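Local coordinates for protein toll (Drosophila melanogaster, PDB 4LXR) that binds the cleaved, active form of the cytokine Spätzle through its leucine-rich-repeat ectodomain, switching on signalling in dorsal-ventral patterning of the embryo and in antifungal immunity, at residues Leu199-Ser203 / Asn204-Asn208; Thr282-Ser285 / Arg286-Ala289. One frame throughout, in Å; residues are numbered along the deposited sequence.

Interaction 1: residues Leu199-Ser203 / Asn204-Asn208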
loop_
_atom_site.group_PDB
_atom_site.type_symbol
_atom_site.label_atom_id
_atom_site.label_comp_id
_atom_site.label_asym_id
_atom_site.label_seq_id
_atom_site.Cartn_x
_atom_site.Cartn_y
_atom_site.Cartn_z
ATOM N N LEU A 199 34.514 -0.983 16.148
ATOM C CA LEU A 199 35.039 -2.327 16.078
ATOM C C LEU A 199 33.955 -3.256 15.553
ATOM O O LEU A 199 33.094 -3.698 16.314
ATOM C CB LEU A 199 35.509 -2.769 17.476
ATOM C CG LEU A 199 36.209 -4.136 17.569
ATOM C CD1 LEU A 199 37.303 -4.244 16.520
ATOM C CD2 LEU A 199 36.797 -4.361 18.978
ATOM N N ASN A 200 33.972 -3.530 14.249
ATOM C CA ASN A 200 33.010 -4.445 13.652
ATOM C C ASN A 200 33.534 -5.866 13.501
ATOM O O ASN A 200 34.495 -6.107 12.772
ATOM C CB ASN A 200 32.522 -3.922 12.281
ATOM C CG ASN A 200 31.375 -2.951 12.418
ATOM O OD1 ASN A 200 31.009 -2.586 13.533
ATOM N ND2 ASN A 200 30.801 -2.518 11.287
ATOM N N LEU A 201 32.864 -6.815 14.151
ATOM C CA LEU A 201 33.337 -8.196 14.191
ATOM C C LEU A 201 32.202 -9.151 13.915
ATOM O O LEU A 201 32.281 -10.319 14.292
ATOM C CB LEU A 201 33.947 -8.519 15.554
ATOM C CG LEU A 201 35.210 -7.717 15.900
ATOM C CD1 LEU A 201 35.556 -7.780 17.399
ATOM C CD2 LEU A 201 36.380 -8.224 15.064
ATOM N N TRP A 202 31.158 -8.664 13.241
ATOM C CA TRP A 202 29.949 -9.481 13.014
ATOM C C TRP A 202 30.243 -10.629 12.060
ATOM O O TRP A 202 31.196 -10.561 11.262
ATOM C CB TRP A 202 28.782 -8.613 12.487
ATOM C CG TRP A 202 29.176 -7.750 11.321
ATOM C CD1 TRP A 202 29.822 -6.546 11.376
ATOM C CD2 TRP A 202 28.979 -8.032 9.934
ATOM N NE1 TRP A 202 30.023 -6.047 10.104
ATOM C CE2 TRP A 202 29.516 -6.949 9.201
ATOM C CE3 TRP A 202 28.386 -9.083 9.237
ATOM C CZ2 TRP A 202 29.498 -6.907 7.810
ATOM C CZ3 TRP A 202 28.354 -9.032 7.849
ATOM C CH2 TRP A 202 28.900 -7.953 7.154
ATOM N N SER A 203 29.436 -11.681 12.162
ATOM C CA SER A 203 29.537 -12.857 11.286
ATOM C C SER A 203 30.931 -13.457 11.335
ATOM O O SER A 203 31.545 -13.715 10.301
ATOM C CB SER A 203 29.158 -12.520 9.842
ATOM O OG SER A 203 27.773 -12.260 9.721
ATOM N N ASN A 204 31.424 -13.644 12.551
ATOM C CA ASN A 204 32.642 -14.396 12.782
ATOM C C ASN A 204 32.285 -15.593 13.642
ATOM O O ASN A 204 31.133 -16.010 13.659
ATOM C CB ASN A 204 33.704 -13.503 13.425
ATOM C CG ASN A 204 34.436 -12.673 12.400
ATOM O OD1 ASN A 204 35.233 -13.214 11.636
ATOM N ND2 ASN A 204 34.132 -11.363 12.329
ATOM N N GLN A 205 33.243 -16.161 14.362
ATOM C CA GLN A 205 32.898 -17.291 15.222
ATOM C C GLN A 205 33.571 -17.114 16.571
ATOM O O GLN A 205 34.278 -17.998 17.062
ATOM C CB GLN A 205 33.174 -18.660 14.542
ATOM C CG GLN A 205 34.593 -18.836 13.961
ATOM C CD GLN A 205 34.785 -20.164 13.208
ATOM O OE1 GLN A 205 34.624 -20.231 11.993
ATOM N NE2 GLN A 205 35.135 -21.213 13.931
ATOM N N LEU A 206 33.337 -15.938 17.155
ATOM C CA LEU A 206 33.944 -15.542 18.426
ATOM C C LEU A 206 33.157 -16.100 19.613
ATOM O O LEU A 206 32.371 -15.394 20.246
ATOM C CB LEU A 206 34.026 -14.011 18.508
ATOM C CG LEU A 206 34.922 -13.334 17.465
ATOM C CD1 LEU A 206 34.572 -11.848 17.375
ATOM C CD2 LEU A 206 36.425 -13.530 17.794
ATOM N N HIS A 207 33.392 -17.374 19.902
ATOM C CA HIS A 207 32.671 -18.114 20.926
ATOM C C HIS A 207 33.363 -18.097 22.288
ATOM O O HIS A 207 33.012 -18.876 23.163
ATOM C CB HIS A 207 32.535 -19.577 20.484
ATOM C CG HIS A 207 31.900 -19.739 19.142
ATOM N ND1 HIS A 207 31.999 -20.899 18.405
ATOM C CD2 HIS A 207 31.140 -18.888 18.410
ATOM C CE1 HIS A 207 31.326 -20.757 17.278
ATOM N NE2 HIS A 207 30.800 -19.544 17.252
ATOM N N ASN A 208 34.361 -17.240 22.470
ATOM C CA ASN A 208 35.127 -17.258 23.716
ATOM C C ASN A 208 35.574 -15.872 24.175
ATOM O O ASN A 208 36.661 -15.718 24.700
ATOM C CB ASN A 208 36.343 -18.184 23.584
ATOM C CG ASN A 208 35.951 -19.654 23.422
ATOM O OD1 ASN A 208 36.106 -20.236 22.343
ATOM N ND2 ASN A 208 35.446 -20.258 24.497
#

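Interaction 2: residues Thr282-Ser285 / Arg286-Ala289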
loop_
_atom_site.group_PDB
_atom_site.type_symbol
_atom_site.label_atom_id
_atom_site.label_comp_id
_atom_site.label_asym_id
_atom_site.label_seq_id
_atom_site.Cartn_x
_atom_site.Cartn_y
_atom_site.Cartn_z
ATOM N N THR A 282 13.597 -14.401 29.000
ATOM C CA THR A 282 13.526 -13.091 29.630
ATOM C C THR A 282 14.906 -12.434 29.686
ATOM O O THR A 282 15.899 -13.017 29.269
ATOM C CB THR A 282 13.005 -13.188 31.072
ATOM O OG1 THR A 282 12.619 -11.881 31.521
ATOM C CG2 THR A 282 14.099 -13.779 32.014
ATOM N N LEU A 283 14.950 -11.208 30.192
ATOM C CA LEU A 283 16.203 -10.501 30.406
ATOM C C LEU A 283 16.413 -10.349 31.919
ATOM O O LEU A 283 15.444 -10.223 32.678
ATOM C CB LEU A 283 16.166 -9.137 29.712
ATOM C CG LEU A 283 15.938 -9.206 28.196
ATOM C CD1 LEU A 283 15.610 -7.819 27.623
ATOM C CD2 LEU A 283 17.179 -9.789 27.520
ATOM N N PRO A 284 17.680 -10.387 32.365
ATOM C CA PRO A 284 17.990 -10.270 33.796
ATOM C C PRO A 284 17.530 -8.944 34.407
ATOM O O PRO A 284 17.329 -7.954 33.702
ATOM C CB PRO A 284 19.529 -10.376 33.834
ATOM C CG PRO A 284 19.966 -10.005 32.443
ATOM C CD PRO A 284 18.894 -10.537 31.544
ATOM N N SER A 285 17.353 -8.954 35.722
ATOM C CA SER A 285 16.947 -7.786 36.488
ATOM C C SER A 285 17.842 -6.568 36.218
ATOM O O SER A 285 19.066 -6.671 36.234
ATOM C CB SER A 285 16.990 -8.124 37.977
ATOM O OG SER A 285 16.698 -6.982 38.760
ATOM N N ARG A 286 17.220 -5.421 35.954
ATOM C CA ARG A 286 17.940 -4.158 35.791
ATOM C C ARG A 286 19.013 -4.153 34.702
ATOM O O ARG A 286 19.955 -3.369 34.780
ATOM C CB ARG A 286 18.570 -3.731 37.120
ATOM C CG ARG A 286 17.560 -3.219 38.125
ATOM C CD ARG A 286 18.252 -2.507 39.266
ATOM N NE ARG A 286 18.774 -3.439 40.250
ATOM C CZ ARG A 286 18.067 -3.894 41.280
ATOM N NH1 ARG A 286 16.807 -3.500 41.444
ATOM N NH2 ARG A 286 18.615 -4.742 42.142
ATOM N N LEU A 287 18.872 -5.015 33.699
ATOM C CA LEU A 287 19.885 -5.109 32.649
ATOM C C LEU A 287 20.167 -3.742 32.027
ATOM O O LEU A 287 21.326 -3.390 31.802
ATOM C CB LEU A 287 19.462 -6.104 31.566
ATOM C CG LEU A 287 20.409 -6.239 30.375
ATOM C CD1 LEU A 287 21.729 -6.880 30.819
ATOM C CD2 LEU A 287 19.775 -7.033 29.211
ATOM N N PHE A 288 19.101 -2.982 31.765
ATOM C CA PHE A 288 19.211 -1.661 31.145
ATOM C C PHE A 288 18.891 -0.525 32.111
ATOM O O PHE A 288 18.487 0.559 31.696
ATOM C CB PHE A 288 18.316 -1.559 29.911
ATOM C CG PHE A 288 18.687 -2.517 28.826
ATOM C CD1 PHE A 288 19.953 -2.464 28.237
ATOM C CD2 PHE A 288 17.782 -3.481 28.394
ATOM C CE1 PHE A 288 20.303 -3.352 27.232
ATOM C CE2 PHE A 288 18.124 -4.388 27.390
ATOM C CZ PHE A 288 19.382 -4.321 26.800
ATOM N N ALA A 289 19.088 -0.774 33.401
ATOM C CA ALA A 289 18.790 0.226 34.417
ATOM C C ALA A 289 19.987 1.143 34.688
ATOM O O ALA A 289 21.129 0.801 34.370
ATOM C CB ALA A 289 18.355 -0.455 35.694
#

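Interaction 1: residues Leu199-Ser203 / Asn204-Asn208
Leu201, one residue past the end of strand 198-200, meets the residues that follow it twice, by its carbonyl and by its side chain. The carbonyl O of Leu201 takes a hydrogen bond from Asn204 ND2, 2.9 Å away, nearly straight at 175° along the N-H. That donor stands above the carbonyl plane, 72° out of it, while the oxygen lies in the plane of the Asn204 amide. On the side-chain side, Leu201 CB touches Leu206 CD1 at 3.8 Å, the two leucine side chains crossing at about a right angle. Trp202 turns away from the bend and packs on Pro61 of one Spätzle chain and Asp55 of the other, beside Asn200, whose ND2 bonds to Gln62 O of the first. Ser203 takes a left-handed helical backbone conformation, which turns the chain; its OG bonds to Asp227. With CG anti to its own carbonyl carbon (chi1 -82°), the Asn204 amide reaches inward, where ND2 also serves Phe177 O and OD1 accepts Leu182 N. With an alanine here the amide is gone: Phe177 O and Leu182 N would probably lose a bond each, and Leu201 O its partner within the turn, leaving the bend freer to shift. Asn204 fills the asparagine position of the LxxLxLxxN leucine-rich-repeat motif, here in LRR 3. Its buried amide satisfies backbone groups of its own turn and the preceding one, while Asn228 ND2 reaches Leu201 O from the next, so polar bonding continues from coil to coil beneath the ligand-facing surface.

Interaction 2: residues Thr282-Ser285 / Arg286-Ala289
Leu287 folds back over Pro284, where the bend opens, and Leu283 just before it. Its CB sits 3.5 Å from Pro284 O and 4.0 Å from Pro284 CG. CG is anti to the backbone N (chi1 177°), which lays the branch back toward Leu283 and Pro284, and its two methyls part there: CD1 lies 3.9 Å from the ring carbon CG of Pro284, and CD2 approaches Leu283 CD2 at 4.1 Å. CD2 also lies over one face of the Phe288 ring, offset toward its rim. Leu283 CD1 comes to that ring obliquely, 4.3 Å from Phe288 CE2. Beyond the segments, Leu287 rests on Phe262 and Phe288 on Leu297 and Leu299, so the apolar patch faces the interior of the solenoid.

The backbone makes two turns in succession. A type II turn from Pro284 to Leu287 is closed by a weak bond from Leu287 N to Pro284 O (3.3 Å), and a type I turn from Arg286 to Ala289 follows. On the polar side, Asp309 accepts both Ser285 OG and Arg286 N. The chemistry thus divides the bend: apolar carbons toward the interior, polar bonds along the edge next to the following coil.

Running from the N terminus, the chain reaches interaction 1 in LRR 3, where it leaves strand 198-200, and comes to interaction 2 only after strands 222-224, 246-248 and 270-273 have been laid down. Each closes a bend of a few residues within a continuous stretch; they lie in series, neither nested nor crossed. Their centres are 24 Å apart and their nearest atoms about 17 Å, so they do not touch. Interaction 1 joins a strand end to its outgoing loop beside the bound Spätzle, whereas residues 282-289 form part of the return path toward strand 296-299, with no other protein chain against them. Each draws on both neighbouring coils of the solenoid.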